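PDB 3ZED: RNA-directed RNA polymerase from Infectious pancreatic necrosis virus, which probably copies the viral RNA genome, joining ribonucleoside triphosphates into RNA with release of diphosphate, and occurs both free and covalently attached to the genomic RNA. Local coordinates for residues 196-201 with 418-423; 422-427 with 724-729; 205-210 with 337-342; 331-336 with 472-477; 191-196 with 717-722. All blocks are in the same frame, centred on the assembly; numbering follows the deposited sequence.

Contact 1. Residues 196-201 with 418-423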
# COMPACT_ATOMS: atom_id res chain seq x y z
N GLN B 196 -8.79 -10.57 20.26
CA GLN B 196 -10.11 -10.20 19.73
C GLN B 196 -9.98 -9.62 18.32
O GLN B 196 -10.76 -9.97 17.44
CB GLN B 196 -10.84 -9.24 20.66
CG GLN B 196 -11.42 -9.94 21.88
CD GLN B 196 -11.99 -8.99 22.90
OE1 GLN B 196 -11.58 -7.82 23.01
NE2 GLN B 196 -12.93 -9.49 23.69
N LEU B 197 -8.96 -8.77 18.09
CA LEU B 197 -8.68 -8.21 16.77
C LEU B 197 -8.27 -9.30 15.78
O LEU B 197 -8.74 -9.28 14.64
CB LEU B 197 -7.60 -7.14 16.82
CG LEU B 197 -8.03 -5.76 17.30
CD1 LEU B 197 -6.89 -4.83 17.20
CD2 LEU B 197 -9.19 -5.21 16.46
N ALA B 198 -7.44 -10.26 16.23
CA ALA B 198 -6.98 -11.40 15.43
C ALA B 198 -8.17 -12.25 14.95
O ALA B 198 -8.17 -12.68 13.80
CB ALA B 198 -6.03 -12.26 16.25
N LYS B 199 -9.19 -12.43 15.80
CA LYS B 199 -10.41 -13.17 15.47
C LYS B 199 -11.21 -12.43 14.37
O LYS B 199 -11.82 -13.08 13.53
CB LYS B 199 -11.28 -13.41 16.72
CG LYS B 199 -10.67 -14.35 17.77
CD LYS B 199 -10.30 -15.75 17.26
CE LYS B 199 -11.51 -16.61 16.96
NZ LYS B 199 -11.12 -17.95 16.45
N LEU B 200 -11.18 -11.08 14.38
CA LEU B 200 -11.86 -10.29 13.35
C LEU B 200 -11.08 -10.40 12.05
O LEU B 200 -11.67 -10.66 11.00
CB LEU B 200 -12.01 -8.81 13.77
CG LEU B 200 -12.91 -8.48 14.96
CD1 LEU B 200 -12.66 -7.06 15.43
CD2 LEU B 200 -14.40 -8.66 14.62
N LEU B 201 -9.74 -10.27 12.13
CA LEU B 201 -8.84 -10.36 10.97
C LEU B 201 -8.86 -11.74 10.36
O LEU B 201 -8.61 -11.86 9.17
CB LEU B 201 -7.40 -9.95 11.34
CG LEU B 201 -7.20 -8.47 11.66
CD1 LEU B 201 -5.92 -8.25 12.42
CD2 LEU B 201 -7.28 -7.60 10.37
N MET B 418 -1.45 -5.88 14.24
CA MET B 418 -1.25 -6.54 12.94
C MET B 418 -0.06 -7.53 13.05
O MET B 418 -0.14 -8.65 12.55
CB MET B 418 -1.03 -5.52 11.82
CG MET B 418 -0.70 -6.15 10.44
SD MET B 418 -1.87 -7.43 9.88
CE MET B 418 -3.43 -6.47 9.78
N MET B 419 1.03 -7.10 13.73
CA MET B 419 2.23 -7.94 13.98
C MET B 419 1.84 -9.18 14.79
O MET B 419 2.32 -10.28 14.49
CB MET B 419 3.34 -7.15 14.70
CG MET B 419 4.13 -6.25 13.77
SD MET B 419 5.03 -7.18 12.51
CE MET B 419 6.31 -5.98 12.08
N TYR B 420 0.95 -9.01 15.79
CA TYR B 420 0.43 -10.11 16.59
C TYR B 420 -0.29 -11.13 15.68
O TYR B 420 -0.02 -12.32 15.77
CB TYR B 420 -0.52 -9.57 17.68
CG TYR B 420 -1.20 -10.66 18.48
CD1 TYR B 420 -0.59 -11.20 19.61
CD2 TYR B 420 -2.45 -11.16 18.11
CE1 TYR B 420 -1.19 -12.23 20.33
CE2 TYR B 420 -3.05 -12.19 18.82
CZ TYR B 420 -2.43 -12.71 19.94
OH TYR B 420 -3.02 -13.72 20.66
N TYR B 421 -1.18 -10.64 14.80
CA TYR B 421 -1.95 -11.47 13.86
C TYR B 421 -1.03 -12.24 12.90
O TYR B 421 -1.22 -13.44 12.72
CB TYR B 421 -2.95 -10.60 13.08
CG TYR B 421 -3.78 -11.39 12.10
CD1 TYR B 421 -4.69 -12.35 12.53
CD2 TYR B 421 -3.65 -11.18 10.73
CE1 TYR B 421 -5.44 -13.09 11.62
CE2 TYR B 421 -4.40 -11.90 9.81
CZ TYR B 421 -5.29 -12.87 10.26
OH TYR B 421 -6.05 -13.57 9.37
N LEU B 422 -0.02 -11.57 12.33
CA LEU B 422 0.92 -12.21 11.41
C LEU B 422 1.78 -13.28 12.10
O LEU B 422 2.00 -14.34 11.53
CB LEU B 422 1.84 -11.16 10.76
CG LEU B 422 1.20 -10.13 9.79
CD1 LEU B 422 2.22 -9.13 9.33
CD2 LEU B 422 0.61 -10.80 8.54
N LEU B 423 2.26 -13.01 13.33
CA LEU B 423 3.12 -13.95 14.05
C LEU B 423 2.36 -15.12 14.65
O LEU B 423 2.95 -16.19 14.78
CB LEU B 423 3.95 -13.25 15.14
CG LEU B 423 5.39 -12.86 14.74
CD1 LEU B 423 5.40 -11.79 13.64
CD2 LEU B 423 6.18 -12.38 15.95

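Contact 2. Residues 422-427 with 724-729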
# COMPACT_ATOMS: atom_id res chain seq x y z
N LEU B 422 -0.02 -11.57 12.33
CA LEU B 422 0.92 -12.21 11.41
C LEU B 422 1.78 -13.28 12.10
O LEU B 422 2.00 -14.34 11.53
CB LEU B 422 1.84 -11.16 10.76
CG LEU B 422 1.20 -10.13 9.79
CD1 LEU B 422 2.22 -9.13 9.33
CD2 LEU B 422 0.61 -10.80 8.54
N LEU B 423 2.26 -13.01 13.33
CA LEU B 423 3.12 -13.95 14.05
C LEU B 423 2.36 -15.12 14.65
O LEU B 423 2.95 -16.19 14.78
CB LEU B 423 3.95 -13.25 15.14
CG LEU B 423 5.39 -12.86 14.74
CD1 LEU B 423 5.40 -11.79 13.64
CD2 LEU B 423 6.18 -12.38 15.95
N THR B 424 1.07 -14.96 14.98
CA THR B 424 0.28 -16.06 15.55
C THR B 424 -0.39 -16.89 14.44
O THR B 424 -0.38 -18.11 14.52
CB THR B 424 -0.76 -15.54 16.59
OG1 THR B 424 -1.64 -14.59 15.98
CG2 THR B 424 -0.12 -14.91 17.81
N ARG B 425 -0.97 -16.26 13.41
CA ARG B 425 -1.70 -16.97 12.36
C ARG B 425 -0.84 -17.29 11.13
O ARG B 425 -1.19 -18.21 10.39
CB ARG B 425 -2.96 -16.17 11.93
CG ARG B 425 -4.21 -16.39 12.80
CD ARG B 425 -4.07 -15.86 14.22
NE ARG B 425 -5.31 -16.03 14.97
CZ ARG B 425 -5.48 -15.74 16.25
NH1 ARG B 425 -4.48 -15.23 16.96
NH2 ARG B 425 -6.65 -15.94 16.84
N GLY B 426 0.24 -16.55 10.91
CA GLY B 426 1.11 -16.76 9.76
C GLY B 426 2.35 -17.56 10.11
O GLY B 426 2.49 -18.72 9.73
N TRP B 427 3.23 -16.93 10.91
CA TRP B 427 4.52 -17.45 11.36
C TRP B 427 4.35 -18.50 12.47
O TRP B 427 4.92 -18.38 13.56
CB TRP B 427 5.40 -16.27 11.82
CG TRP B 427 5.80 -15.41 10.65
CD1 TRP B 427 5.28 -14.20 10.32
CD2 TRP B 427 6.72 -15.76 9.61
NE1 TRP B 427 5.86 -13.74 9.16
CE2 TRP B 427 6.75 -14.68 8.70
CE3 TRP B 427 7.55 -16.87 9.37
CZ2 TRP B 427 7.57 -14.68 7.57
CZ3 TRP B 427 8.34 -16.89 8.24
CH2 TRP B 427 8.36 -15.79 7.36
N ALA B 724 -0.32 -20.93 24.65
CA ALA B 724 0.66 -20.32 25.55
C ALA B 724 1.69 -19.50 24.77
O ALA B 724 2.09 -18.44 25.25
CB ALA B 724 1.35 -21.38 26.39
N VAL B 725 2.06 -19.95 23.55
CA VAL B 725 2.99 -19.25 22.65
C VAL B 725 2.38 -17.87 22.30
O VAL B 725 3.08 -16.85 22.35
CB VAL B 725 3.32 -20.09 21.37
CG1 VAL B 725 4.15 -19.28 20.37
CG2 VAL B 725 4.01 -21.41 21.72
N TRP B 726 1.08 -17.86 21.96
CA TRP B 726 0.34 -16.66 21.59
C TRP B 726 0.16 -15.76 22.81
O TRP B 726 0.29 -14.55 22.68
CB TRP B 726 -1.02 -17.04 20.98
CG TRP B 726 -0.96 -17.80 19.67
CD1 TRP B 726 0.15 -18.30 19.05
CD2 TRP B 726 -2.08 -18.15 18.84
NE1 TRP B 726 -0.20 -18.92 17.87
CE2 TRP B 726 -1.56 -18.86 17.72
CE3 TRP B 726 -3.46 -17.92 18.91
CZ2 TRP B 726 -2.39 -19.34 16.69
CZ3 TRP B 726 -4.28 -18.42 17.91
CH2 TRP B 726 -3.74 -19.10 16.80
N ARG B 727 -0.07 -16.36 24.00
CA ARG B 727 -0.20 -15.63 25.27
C ARG B 727 1.10 -14.90 25.60
O ARG B 727 1.04 -13.75 26.02
CB ARG B 727 -0.58 -16.58 26.40
CG ARG B 727 -2.07 -16.57 26.66
CD ARG B 727 -2.41 -17.23 27.97
NE ARG B 727 -2.65 -18.65 27.76
CZ ARG B 727 -2.11 -19.65 28.45
NH1 ARG B 727 -1.26 -19.39 29.45
NH2 ARG B 727 -2.39 -20.91 28.15
N LEU B 728 2.26 -15.52 25.32
CA LEU B 728 3.58 -14.91 25.52
C LEU B 728 3.74 -13.69 24.61
O LEU B 728 4.28 -12.68 25.05
CB LEU B 728 4.71 -15.92 25.25
CG LEU B 728 4.99 -16.99 26.32
CD1 LEU B 728 6.11 -17.89 25.89
CD2 LEU B 728 5.36 -16.35 27.66
N LEU B 729 3.25 -13.78 23.36
CA LEU B 729 3.31 -12.71 22.36
C LEU B 729 2.40 -11.54 22.76
O LEU B 729 2.77 -10.39 22.58
CB LEU B 729 2.95 -13.23 20.97
CG LEU B 729 3.55 -12.43 19.82
CD1 LEU B 729 5.05 -12.77 19.65
CD2 LEU B 729 2.76 -12.65 18.53

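Contact 3. Residues 205-210 with 337-342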
# COMPACT_ATOMS: atom_id res chain seq x y z
N LEU B 205 -9.32 -10.40 6.93
CA LEU B 205 -8.03 -10.58 6.26
C LEU B 205 -7.54 -12.03 6.46
O LEU B 205 -6.57 -12.25 7.19
CB LEU B 205 -6.97 -9.55 6.70
CG LEU B 205 -5.71 -9.47 5.82
CD1 LEU B 205 -5.92 -8.60 4.60
CD2 LEU B 205 -4.57 -8.95 6.60
N PRO B 206 -8.20 -13.03 5.82
CA PRO B 206 -7.73 -14.43 5.99
C PRO B 206 -6.33 -14.61 5.41
O PRO B 206 -6.02 -14.09 4.32
CB PRO B 206 -8.76 -15.24 5.21
CG PRO B 206 -9.36 -14.28 4.22
CD PRO B 206 -9.38 -12.97 4.94
N ILE B 207 -5.45 -15.26 6.18
CA ILE B 207 -4.08 -15.49 5.74
C ILE B 207 -3.71 -16.96 5.85
O ILE B 207 -4.27 -17.70 6.66
CB ILE B 207 -3.03 -14.61 6.51
CG1 ILE B 207 -3.03 -14.89 8.05
CG2 ILE B 207 -3.17 -13.12 6.15
CD1 ILE B 207 -1.83 -14.35 8.87
N ASN B 208 -2.73 -17.37 5.05
CA ASN B 208 -2.13 -18.70 5.14
C ASN B 208 -0.77 -18.54 5.77
O ASN B 208 -0.30 -17.41 5.94
CB ASN B 208 -2.01 -19.35 3.76
CG ASN B 208 -3.31 -19.88 3.25
OD1 ASN B 208 -3.94 -20.72 3.89
ND2 ASN B 208 -3.71 -19.41 2.08
N THR B 209 -0.11 -19.66 6.09
CA THR B 209 1.24 -19.57 6.64
C THR B 209 2.19 -19.35 5.48
O THR B 209 1.84 -19.78 4.36
CB THR B 209 1.61 -20.86 7.41
OG1 THR B 209 1.76 -21.92 6.46
CG2 THR B 209 0.64 -21.22 8.54
N PRO B 210 3.43 -18.81 5.68
CA PRO B 210 4.40 -18.81 4.57
C PRO B 210 4.68 -20.25 4.12
O PRO B 210 4.45 -21.18 4.90
CB PRO B 210 5.66 -18.19 5.19
CG PRO B 210 5.17 -17.45 6.40
CD PRO B 210 4.02 -18.25 6.91
N THR B 337 5.66 -10.07 3.63
CA THR B 337 5.61 -10.61 2.28
C THR B 337 5.58 -12.16 2.22
O THR B 337 4.77 -12.63 1.43
CB THR B 337 6.66 -9.99 1.34
OG1 THR B 337 7.96 -10.30 1.79
CG2 THR B 337 6.53 -8.46 1.24
N PRO B 338 6.31 -12.97 3.04
CA PRO B 338 6.16 -14.44 2.92
C PRO B 338 4.75 -14.92 3.29
O PRO B 338 4.29 -15.93 2.75
CB PRO B 338 7.22 -15.00 3.89
CG PRO B 338 8.20 -13.89 4.07
CD PRO B 338 7.34 -12.64 4.05
N VAL B 339 4.03 -14.16 4.15
CA VAL B 339 2.65 -14.46 4.54
C VAL B 339 1.68 -14.03 3.43
O VAL B 339 0.83 -14.82 3.00
CB VAL B 339 2.26 -13.81 5.90
CG1 VAL B 339 0.76 -13.92 6.18
CG2 VAL B 339 3.08 -14.39 7.05
N MET B 340 1.80 -12.76 2.97
CA MET B 340 0.88 -12.18 1.97
C MET B 340 1.02 -12.83 0.58
O MET B 340 0.03 -12.89 -0.13
CB MET B 340 1.01 -10.66 1.89
CG MET B 340 0.63 -9.96 3.21
SD MET B 340 -0.83 -10.57 4.11
CE MET B 340 -2.17 -9.99 3.03
N ASN B 341 2.20 -13.38 0.23
CA ASN B 341 2.43 -14.10 -1.04
C ASN B 341 1.51 -15.31 -1.15
O ASN B 341 1.12 -15.71 -2.25
CB ASN B 341 3.87 -14.61 -1.13
CG ASN B 341 4.95 -13.62 -1.51
OD1 ASN B 341 4.70 -12.47 -1.88
ND2 ASN B 341 6.21 -14.09 -1.43
N GLU B 342 1.20 -15.93 0.01
CA GLU B 342 0.40 -17.14 0.14
C GLU B 342 -1.04 -16.83 0.49
O GLU B 342 -1.81 -17.76 0.72
CB GLU B 342 1.03 -18.03 1.22
CG GLU B 342 2.39 -18.58 0.86
CD GLU B 342 2.35 -19.43 -0.40
OE1 GLU B 342 1.67 -20.49 -0.36
OE2 GLU B 342 2.92 -19.01 -1.43
O HOH W 1 0.47 -21.68 2.70

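Contact 4. Residues 331-336 with 472-477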
# COMPACT_ATOMS: atom_id res chain seq x y z
N LEU B 331 13.63 -5.41 6.65
CA LEU B 331 13.28 -6.13 7.89
C LEU B 331 11.75 -6.29 8.07
O LEU B 331 11.30 -7.37 8.42
CB LEU B 331 13.88 -5.43 9.12
CG LEU B 331 15.41 -5.42 9.23
CD1 LEU B 331 15.87 -4.41 10.30
CD2 LEU B 331 15.97 -6.81 9.54
N LEU B 332 10.98 -5.23 7.77
CA LEU B 332 9.52 -5.27 7.84
C LEU B 332 8.93 -6.24 6.81
O LEU B 332 8.04 -7.03 7.13
CB LEU B 332 8.90 -3.86 7.61
CG LEU B 332 9.07 -2.80 8.70
CD1 LEU B 332 8.46 -1.51 8.28
CD2 LEU B 332 8.46 -3.24 10.02
N SER B 333 9.44 -6.17 5.56
CA SER B 333 8.99 -6.97 4.42
C SER B 333 9.27 -8.44 4.62
O SER B 333 8.51 -9.25 4.11
CB SER B 333 9.62 -6.48 3.12
OG SER B 333 9.19 -5.16 2.87
N MET B 334 10.31 -8.79 5.41
CA MET B 334 10.62 -10.18 5.76
C MET B 334 9.49 -10.80 6.63
O MET B 334 9.31 -12.01 6.62
CB MET B 334 11.97 -10.26 6.48
CG MET B 334 13.15 -10.24 5.55
SD MET B 334 14.74 -10.05 6.39
CE MET B 334 14.89 -11.64 7.19
N VAL B 335 8.73 -9.97 7.36
CA VAL B 335 7.62 -10.45 8.22
C VAL B 335 6.32 -10.57 7.38
O VAL B 335 5.62 -11.57 7.47
CB VAL B 335 7.43 -9.53 9.47
CG1 VAL B 335 6.28 -10.02 10.37
CG2 VAL B 335 8.73 -9.39 10.27
N SER B 336 5.99 -9.54 6.60
CA SER B 336 4.73 -9.49 5.86
C SER B 336 4.68 -10.26 4.54
O SER B 336 3.73 -11.01 4.34
CB SER B 336 4.33 -8.04 5.59
OG SER B 336 5.36 -7.33 4.94
N GLY B 472 3.34 4.60 2.50
CA GLY B 472 4.29 3.96 1.61
C GLY B 472 5.14 2.92 2.33
O GLY B 472 5.78 2.11 1.66
N ASN B 473 5.13 2.91 3.68
CA ASN B 473 5.88 1.88 4.42
C ASN B 473 5.29 0.50 4.07
O ASN B 473 4.15 0.41 3.62
CB ASN B 473 5.91 2.16 5.95
CG ASN B 473 4.77 1.57 6.76
OD1 ASN B 473 4.79 0.40 7.14
ND2 ASN B 473 3.79 2.37 7.08
N ALA B 474 6.07 -0.58 4.27
CA ALA B 474 5.71 -1.97 3.95
C ALA B 474 4.36 -2.41 4.57
O ALA B 474 3.67 -3.24 3.99
CB ALA B 474 6.82 -2.90 4.41
N PHE B 475 3.97 -1.84 5.71
CA PHE B 475 2.72 -2.22 6.39
C PHE B 475 1.56 -1.25 6.11
O PHE B 475 0.52 -1.38 6.76
CB PHE B 475 2.97 -2.34 7.91
CG PHE B 475 3.47 -3.72 8.34
CD1 PHE B 475 4.63 -4.27 7.77
CD2 PHE B 475 2.79 -4.46 9.29
CE1 PHE B 475 5.07 -5.55 8.14
CE2 PHE B 475 3.24 -5.73 9.66
CZ PHE B 475 4.38 -6.27 9.08
N THR B 476 1.69 -0.33 5.12
CA THR B 476 0.63 0.66 4.84
C THR B 476 -0.75 -0.02 4.63
O THR B 476 -1.71 0.30 5.36
CB THR B 476 1.01 1.60 3.66
OG1 THR B 476 2.22 2.31 3.98
CG2 THR B 476 -0.10 2.62 3.36
N PHE B 477 -0.85 -0.95 3.66
CA PHE B 477 -2.10 -1.67 3.35
C PHE B 477 -2.64 -2.41 4.59
O PHE B 477 -3.83 -2.29 4.89
CB PHE B 477 -1.88 -2.70 2.20
CG PHE B 477 -3.08 -3.61 1.97
CD1 PHE B 477 -3.26 -4.76 2.73
CD2 PHE B 477 -4.04 -3.30 1.01
CE1 PHE B 477 -4.41 -5.55 2.59
CE2 PHE B 477 -5.19 -4.09 0.85
CZ PHE B 477 -5.37 -5.20 1.65
O HOH W 2 4.74 -5.60 2.92

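Contact 5. Residues 191-196 with 717-722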
# COMPACT_ATOMS: atom_id res chain seq x y z
N GLY B 191 -11.59 -0.91 23.00
CA GLY B 191 -12.09 -2.05 23.76
C GLY B 191 -11.73 -3.42 23.24
O GLY B 191 -12.37 -4.41 23.62
N TYR B 192 -10.68 -3.52 22.38
CA TYR B 192 -10.25 -4.80 21.82
C TYR B 192 -8.89 -5.23 22.33
O TYR B 192 -7.95 -4.43 22.37
CB TYR B 192 -10.19 -4.76 20.28
CG TYR B 192 -11.51 -4.50 19.59
CD1 TYR B 192 -12.34 -5.56 19.23
CD2 TYR B 192 -11.91 -3.21 19.26
CE1 TYR B 192 -13.56 -5.34 18.59
CE2 TYR B 192 -13.13 -2.98 18.63
CZ TYR B 192 -13.94 -4.04 18.29
OH TYR B 192 -15.14 -3.81 17.66
N THR B 193 -8.75 -6.53 22.65
CA THR B 193 -7.46 -7.13 22.98
C THR B 193 -6.81 -7.51 21.62
O THR B 193 -7.50 -7.47 20.60
CB THR B 193 -7.61 -8.35 23.91
OG1 THR B 193 -8.32 -9.37 23.21
CG2 THR B 193 -8.29 -8.02 25.25
N ASN B 194 -5.53 -7.93 21.61
CA ASN B 194 -4.85 -8.37 20.39
C ASN B 194 -5.55 -9.60 19.81
O ASN B 194 -5.75 -9.67 18.60
CB ASN B 194 -3.39 -8.68 20.67
CG ASN B 194 -2.51 -7.47 20.80
OD1 ASN B 194 -2.70 -6.45 20.13
ND2 ASN B 194 -1.50 -7.56 21.64
N GLU B 195 -5.97 -10.53 20.68
CA GLU B 195 -6.64 -11.78 20.28
C GLU B 195 -8.03 -11.51 19.69
O GLU B 195 -8.38 -12.14 18.70
CB GLU B 195 -6.70 -12.78 21.45
CG GLU B 195 -7.23 -14.16 21.08
CD GLU B 195 -6.54 -14.94 19.97
OE1 GLU B 195 -5.37 -14.64 19.65
OE2 GLU B 195 -7.18 -15.88 19.45
N GLN B 196 -8.79 -10.57 20.26
CA GLN B 196 -10.11 -10.20 19.73
C GLN B 196 -9.98 -9.62 18.32
O GLN B 196 -10.76 -9.97 17.44
CB GLN B 196 -10.84 -9.24 20.66
CG GLN B 196 -11.42 -9.94 21.88
CD GLN B 196 -11.99 -8.99 22.90
OE1 GLN B 196 -11.58 -7.82 23.01
NE2 GLN B 196 -12.93 -9.49 23.69
N THR B 717 -15.76 -12.60 24.86
CA THR B 717 -15.02 -13.79 24.41
C THR B 717 -13.74 -13.38 23.66
O THR B 717 -13.68 -12.29 23.09
CB THR B 717 -15.91 -14.66 23.50
OG1 THR B 717 -17.24 -14.68 24.03
CG2 THR B 717 -15.40 -16.09 23.35
N TYR B 718 -12.73 -14.29 23.67
CA TYR B 718 -11.43 -14.20 22.99
C TYR B 718 -10.53 -13.09 23.55
O TYR B 718 -9.64 -12.62 22.84
CB TYR B 718 -11.59 -14.00 21.45
CG TYR B 718 -12.59 -14.93 20.81
CD1 TYR B 718 -12.47 -16.32 20.93
CD2 TYR B 718 -13.66 -14.43 20.07
CE1 TYR B 718 -13.39 -17.18 20.34
CE2 TYR B 718 -14.57 -15.29 19.45
CZ TYR B 718 -14.43 -16.66 19.58
OH TYR B 718 -15.33 -17.52 19.00
N LYS B 719 -10.71 -12.71 24.81
CA LYS B 719 -9.87 -11.70 25.46
C LYS B 719 -8.41 -12.16 25.44
O LYS B 719 -7.52 -11.41 25.00
CB LYS B 719 -10.34 -11.42 26.90
CG LYS B 719 -11.44 -10.37 26.92
CD LYS B 719 -11.99 -10.11 28.31
CE LYS B 719 -13.07 -9.06 28.28
NZ LYS B 719 -13.84 -9.03 29.55
N ASP B 720 -8.18 -13.43 25.79
CA ASP B 720 -6.85 -14.02 25.81
C ASP B 720 -6.80 -15.27 24.93
O ASP B 720 -7.77 -16.02 24.91
CB ASP B 720 -6.43 -14.35 27.24
CG ASP B 720 -6.40 -13.14 28.14
OD1 ASP B 720 -5.51 -12.29 27.95
OD2 ASP B 720 -7.28 -13.04 29.03
N PRO B 721 -5.69 -15.49 24.18
CA PRO B 721 -5.60 -16.73 23.38
C PRO B 721 -5.40 -17.97 24.27
O PRO B 721 -4.86 -17.85 25.38
CB PRO B 721 -4.38 -16.47 22.48
CG PRO B 721 -3.51 -15.56 23.29
CD PRO B 721 -4.45 -14.69 24.08
N LYS B 722 -5.84 -19.15 23.80
CA LYS B 722 -5.67 -20.40 24.55
C LYS B 722 -4.20 -20.86 24.49
O LYS B 722 -3.65 -21.30 25.50
CB LYS B 722 -6.61 -21.49 24.02
O HOH W 3 -5.16 -10.70 23.68

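Contact 1. Residues 196-201 with 418-423
With CG anti to the backbone N (chi1 180°), Tyr421 starts its ring toward helix 194-204, where Leu201 meets the ring face. The two residues belong to a crossed helix pair within the palm part of the polymerase: the axes of 196-201 and 418-423 approach to 9.4 Å at a signed angle of -65°. Helices that cross this steeply touch over a short length, and here five buried residues make the contact. Its centre is a CH-pi contact. Leu201 CB lies 3.6 Å from the centroid of the Tyr421 ring, almost on the ring normal, while CD1 of the same leucine rests 3.8 Å from Tyr421 CG. Met418, bent at both chi2 and chi3, brings its methyl CE to within 4.0 Å of Leu201 CD1. The backbones come nearest at Ala198 and Tyr421, whose CA atoms are 5.3 Å apart. Beyond the contact both phenol groups are tied back to the region of the first helix, Tyr421 OH by a hydrogen bond to Leu205 O and Tyr420 OH by one with Glu195. The methyl of Ala198 meets Tyr420 at the ring edge and in its plane, CB lying 3.9 Å from CE2.

Contact 2. Residues 422-427 with 724-729
Thr424 and Trp726 supply the aromatic part of this contact. Thr424 CB stands 3.5 Å from the centroid of the five-membered ring of Trp726, nearly on its normal, in a CH-pi contact, and Thr424 CG2 lies over the same indole, 3.5 Å from Trp726 CG. Further out on the indole, Thr424 O comes within 3.2 Å of Trp726 CZ2. Arg425 meets the outer end of the six-membered ring: Trp726 CZ3 lies over one face of the guanidinium, toward its rim, 3.3 Å from NH1, with the two planes tilted 27° to each other.

Polar bonds hold that guanidinium in place. Arg425 NH1 donates to Thr424 OG1 at 3.1 Å, with the oxygen in the guanidinium plane and the N-H pointing almost straight at it (169°). Thr424 OG1, set between its backbone N and carbonyl carbon (chi1 58°), is also hydrogen-bonded to Tyr420 O. Salt bridges from Arg425 to Glu195 and Glu202 add further fixed points, so the plane offered to the tryptophan is well defined.

The aliphatic part is smaller. Leu729 CD2 sits 3.6 Å from Leu423 CB and 3.7 Å from Thr424 CG2. These contacts join a nearly antiparallel helix pair, in which the end of helix 412-426, from the palm part of the polymerase, packs against helix 724-732 of its C-terminal part.

Contact 3. Residues 205-210 with 337-342
Asn208 and Glu342 are joined by the direct hydrogen bond of this contact. Asn208 ND2 donates to Glu342 O at 2.9 Å; the acceptor lies in the amide plane, and the N-H points nearly straight at it (166°). A second, softer polar link runs through a water that donates to Thr209 O at 2.9 Å and, weakly, to Glu342 OE1. The other carboxylate oxygen of Glu342 forms a salt bridge with Lys211. Pro210 adds a CA-H...O contact, its CA lying 3.4 Å from Pro338 O.

The apolar contacts centre on Val339, whose two methyls face different residues: CG1 meets Ile207 CD1 at 3.8 Å and CG2 meets Pro210 CG at the same distance. Next to it, Met340 is folded at chi2 and chi3, and its SD lies 4.0 Å from Ile207 CG2.

In this way the extended chain leaving helix 194-204 is laid against the C-terminal part of helix 326-340 and the residues that follow it, with helix 412-426 touching Ile207 and Val339, and helix 476-493 covering Leu205 and Met340.

Contact 4. Residues 331-336 with 472-477
Phe475 meets Leu332 and Ser336 from the N-cap position of helix 476-493, where an Asx turn and a type I beta turn (Asn473 to Thr476) shape the chain that packs on helix 326-340. In the Asx turn Phe475 N donates to Asn473 OD1 at 2.8 Å, coming from above the carbonyl plane.

The tight part lies around the ring. Leu332 O meets its edge, in plane, 3.5 Å from Phe475 CE1, and Ser336 CB approaches the same CE1 to 3.6 Å. Val335 CG1 is a looser neighbour at the edge, 4.4 Å from CZ. Helix 412-426 helps enclose the ring through Met415, Met419 and Leu422.

Toward partly exposed Ala474 the contact changes character. The methyl still packs, with CB 3.9 Å from Leu332 CB and 3.6 Å from Ser333 OG, a hydroxyl hydrogen-bonded to His329 O. Ser336 OG and Ala474 O, however, are joined through one water, which is hydrogen-bonded to Ser336 OG at 2.7 Å and donates to Ala474 O at 2.8 Å.

Contact 5. Residues 191-196 with 717-722
The carboxamide of Gln196 has Thr717 O in its plane: NE2 donates to it at 3.0 Å with the N-H almost straight (172°), although the nitrogen comes from above the plane of the backbone carbonyl. The methylenes of Lys719 run beside this chain in the same direction, CG lying 3.7 Å from Gln196 NE2. CG2 of Thr717 lies over the centre of one face of the ring of Tyr718, the next residue, and Lys199, on the opposite side, makes a cation-pi contact with that ring.

The glutamine is steadied by a capping box at the start of helix 194-204. Thr193 N donates to Gln196 OE1, and Gln196 N donates back to Thr193 OG1. Just before the box, Gly191, with positive phi, closes the preceding helix in a Schellman motif.

With chi1 at 65°, Thr193 OG1 is placed to accept that capping bond and also to donate to Lys719 O at 2.8 Å, so one hydroxyl both caps the helix and binds the loop between helices 706-714 and 724-732. The same Lys719 O receives a bond of 2.8 Å from a water, which in turn accepts from Glu195 N. Glu195 packs its CB 3.3 Å from Tyr718 O, and its OE1, also hydrogen-bonded to Tyr420, lies 3.5 Å from Pro721 CB.

Two helices tie most of the set together: contacts 1 and 2 follow one another along helix 412-426, and contacts 1 and 5 share helix 194-204. Glu195 of contact 5 reaches both neighbours, its OE1 lying 2.7 Å from Tyr420 OH of contact 1 and its OE2 2.7 Å from Arg425 NH2 of contact 2. Contact 1 meets contact 3 where Tyr421 OH lies 2.6 Å from Leu205 O. Trp427 NE1 of 422-427 lies 2.8 Å from Val335 O of contact 4, while contacts 3 and 4 both use helix 326-340. The side chain of Tyr421 is about 10 Å from a bound potassium ion, and that of Asn473 about 12 Å from Gly248 of the predicted GTP site.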